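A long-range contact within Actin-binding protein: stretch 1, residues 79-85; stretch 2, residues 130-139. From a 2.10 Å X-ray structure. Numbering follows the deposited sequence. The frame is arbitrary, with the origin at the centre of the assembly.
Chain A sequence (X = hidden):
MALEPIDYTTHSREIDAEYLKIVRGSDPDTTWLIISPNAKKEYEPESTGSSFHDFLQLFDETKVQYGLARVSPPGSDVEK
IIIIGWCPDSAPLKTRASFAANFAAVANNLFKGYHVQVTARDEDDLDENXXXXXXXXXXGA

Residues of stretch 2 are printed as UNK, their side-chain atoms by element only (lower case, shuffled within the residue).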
# COMPACT_ATOMS: atom_id res chain seq x y z
N GLU A 79 6.02 11.78 -10.90
CA GLU A 79 5.44 10.55 -10.41
C GLU A 79 5.88 10.36 -8.97
O GLU A 79 7.07 10.41 -8.67
CB GLU A 79 5.93 9.37 -11.24
CG GLU A 79 5.49 9.37 -12.70
CD GLU A 79 4.09 8.83 -12.89
OE1 GLU A 79 3.53 8.28 -11.92
OE2 GLU A 79 3.55 8.96 -14.00
N LYS A 80 4.92 10.14 -8.08
CA LYS A 80 5.26 9.94 -6.68
C LYS A 80 4.70 8.63 -6.13
O LYS A 80 3.80 8.03 -6.70
CB LYS A 80 4.78 11.13 -5.86
CG LYS A 80 5.54 12.41 -6.20
CD LYS A 80 5.01 13.60 -5.45
CE LYS A 80 5.76 14.85 -5.86
NZ LYS A 80 5.09 16.08 -5.34
N ILE A 81 5.27 8.20 -5.02
CA ILE A 81 4.87 6.95 -4.41
C ILE A 81 4.06 7.15 -3.14
O ILE A 81 4.44 7.93 -2.24
CB ILE A 81 6.11 6.06 -4.10
CG1 ILE A 81 6.74 5.50 -5.39
CG2 ILE A 81 5.69 4.85 -3.30
CD1 ILE A 81 7.04 6.48 -6.45
N ILE A 82 2.93 6.45 -3.06
CA ILE A 82 2.10 6.53 -1.87
C ILE A 82 1.95 5.12 -1.29
O ILE A 82 1.87 4.13 -2.03
CB ILE A 82 0.70 7.13 -2.19
CG1 ILE A 82 -0.17 7.10 -0.93
CG2 ILE A 82 0.03 6.36 -3.33
CD1 ILE A 82 -1.51 7.83 -1.05
N ILE A 83 1.99 5.01 0.03
CA ILE A 83 1.79 3.71 0.64
C ILE A 83 0.58 3.88 1.53
O ILE A 83 0.38 4.93 2.14
CB ILE A 83 2.99 3.26 1.48
CG1 ILE A 83 3.30 4.28 2.58
CG2 ILE A 83 4.19 3.07 0.58
CD1 ILE A 83 4.30 3.77 3.60
N ILE A 84 -0.24 2.84 1.58
CA ILE A 84 -1.45 2.89 2.39
C ILE A 84 -1.50 1.77 3.41
O ILE A 84 -1.34 0.60 3.08
CB ILE A 84 -2.70 2.83 1.47
CG1 ILE A 84 -2.81 4.14 0.69
CG2 ILE A 84 -3.96 2.57 2.30
CD1 ILE A 84 -3.89 4.16 -0.33
N GLY A 85 -1.71 2.15 4.67
CA GLY A 85 -1.83 1.18 5.74
C GLY A 85 -3.33 1.04 5.96
O GLY A 85 -3.97 1.91 6.53
N UNK A 130 -8.66 13.69 -2.59
CA UNK A 130 -7.98 14.03 -1.36
C UNK A 130 -6.53 13.50 -1.42
O UNK A 130 -5.58 14.19 -1.05
c UNK A 130 -7.88 13.05 1.02
c UNK A 130 -7.56 14.23 1.91
c UNK A 130 -8.74 13.42 -0.18
o UNK A 130 -7.14 15.29 1.39
o UNK A 130 -7.71 14.08 3.14
N UNK A 131 -6.38 12.27 -1.91
CA UNK A 131 -5.06 11.66 -1.99
C UNK A 131 -4.20 12.26 -3.09
O UNK A 131 -2.98 12.42 -2.91
c UNK A 131 -5.97 7.89 -1.42
c UNK A 131 -5.20 10.14 -2.19
c UNK A 131 -5.83 9.35 -1.03
c UNK A 131 -4.97 9.47 0.21
N UNK A 132 -4.81 12.59 -4.22
CA UNK A 132 -4.04 13.18 -5.31
C UNK A 132 -3.48 14.53 -4.85
O UNK A 132 -2.44 14.98 -5.33
c UNK A 132 -4.92 13.35 -6.56
c UNK A 132 -5.35 12.05 -7.26
c UNK A 132 -6.21 12.38 -8.46
c UNK A 132 -4.12 11.27 -7.71
N UNK A 133 -4.18 15.15 -3.91
CA UNK A 133 -3.75 16.44 -3.37
C UNK A 133 -2.56 16.24 -2.44
O UNK A 133 -1.58 16.99 -2.49
c UNK A 133 -5.26 18.25 0.64
c UNK A 133 -4.51 18.43 -2.01
c UNK A 133 -4.88 17.09 -2.58
s UNK A 133 -5.78 19.04 -0.92
N UNK A 134 -2.65 15.22 -1.58
CA UNK A 134 -1.57 14.91 -0.65
C UNK A 134 -0.32 14.53 -1.44
O UNK A 134 0.80 14.89 -1.06
n UNK A 134 -4.20 12.51 4.51
c UNK A 134 -3.07 14.10 1.24
c UNK A 134 -1.97 13.75 0.26
c UNK A 134 -3.24 13.01 2.28
c UNK A 134 -4.31 13.38 3.30
N UNK A 135 -0.51 13.82 -2.54
CA UNK A 135 0.60 13.39 -3.38
C UNK A 135 1.25 14.61 -4.02
O UNK A 135 2.48 14.73 -4.06
c UNK A 135 -0.84 10.04 -4.73
c UNK A 135 0.09 12.40 -4.46
c UNK A 135 -0.22 11.05 -3.80
c UNK A 135 1.12 12.24 -5.57
N UNK A 136 0.42 15.53 -4.49
CA UNK A 136 0.92 16.74 -5.11
C UNK A 136 1.70 17.63 -4.13
O UNK A 136 2.68 18.25 -4.52
o UNK A 136 0.23 18.73 -6.29
c UNK A 136 -0.24 17.52 -5.73
N UNK A 137 1.27 17.68 -2.87
CA UNK A 137 1.94 18.50 -1.84
C UNK A 137 3.07 17.76 -1.09
O UNK A 137 3.62 18.28 -0.12
c UNK A 137 0.94 19.00 -0.80
o UNK A 137 0.33 20.85 -2.19
n UNK A 137 -1.29 19.94 -0.92
c UNK A 137 -0.04 20.01 -1.37
N UNK A 138 3.41 16.56 -1.55
CA UNK A 138 4.44 15.77 -0.88
C UNK A 138 5.87 16.28 -1.06
O UNK A 138 6.19 16.90 -2.07
c UNK A 138 4.35 14.33 -1.36
N UNK A 139 6.71 16.01 -0.06
CA UNK A 139 8.12 16.39 -0.11
C UNK A 139 8.89 15.23 -0.76
O UNK A 139 8.29 14.38 -1.41
c UNK A 139 8.65 16.66 1.30

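Position 130 has five side-chain atoms: three carbons, the third carrying two oxygens. It touches nothing on stretch 1. A carboxylate after two methylene carbons is glutamate. Glu130 lies on the helix but makes no contact with stretch 1.

Position 131 has four carbons, forked at the second. The arms of the fork lie against Ile82 and Ile84. That fork marks a leucine. Its CA-to-CB bond points toward the strand, and both arms of the fork meet isoleucines there. Leu131 CD2 lies 4.0 Å from Ile82 CD1, and Leu131 CD1 lies 4.4 Å from Ile84 CD1. Leu131 is buried.

Position 132 again has four carbons forked at the second, and they touch nothing on stretch 1. It is also leucine. Leu132 leaves its CA-to-CB bond pointing away from the strand. It touches a crystal neighbour instead.

Position 133 has an unbranched chain of two carbons, a sulfur and one more carbon, out of reach of stretch 1. A thioether of this kind is methionine. Met133 is exposed.

Position 134 has four carbons in a row ending in a nitrogen, with no contact to stretch 1. This is lysine. Lys134 points its CA-to-CB bond sideways and takes no part in the contact.

Position 135 has four carbons, forked at the first, with one arm two carbons long. They lie against Lys80 and Ile82. This is isoleucine. The CA-to-CB bond points sideways, but the end of the side chain comes nearer the strand. Ile135 CD1 packs 4.0 Å from Ile82 CG2, while Ile135 CG2 lies 3.8 Å from Lys80 CB.

Position 136 has one carbon and then one oxygen. Its backbone oxygen lies near the amine of Lys80. The hydroxymethyl group is that of serine. The CA-to-CB bond of Ser136 points away from stretch 1. Its backbone is closer, with Ser136 O 3.3 Å from Lys80 NZ.

Position 137 has two carbons, the second carrying one oxygen and one nitrogen, and touches nothing on stretch 1. The amide identifies asparagine. Asn137 is the first residue after the helix to leave helical phi/psi, and its CA-to-CB bond points away from the strand.

Position 138 has a single carbon, which lies near the side chain of Lys80. It is alanine. Its CA-to-CB bond points toward the strand, and Ala138 CB lies 4.2 Å from Lys80 CD.

Position 139 also has one carbon, touches nothing on stretch 1, and is alanine. The CA-to-CB bond of Ala139 points away.

The contact combines an apolar patch with a strand lysine, Lys80, that reaches the C-terminal end of the helix. Leu131 and Ile135 are one helical turn apart, so both can reach Ile82. Lys80 extends its side chain, with chi2 to chi4 all t. There Lys80 NZ donates a hydrogen bond to Ile135 O at 3.2 Å. The same carbonyl accepts a bond from Ala138 N, also at 3.2 Å from Ile135 O. The carbon chain of Lys80 packs beside Ile135 and Ala138 while its amine meets backbone oxygen.

Stretch 2, residues 130-139: ELLMKISNAA
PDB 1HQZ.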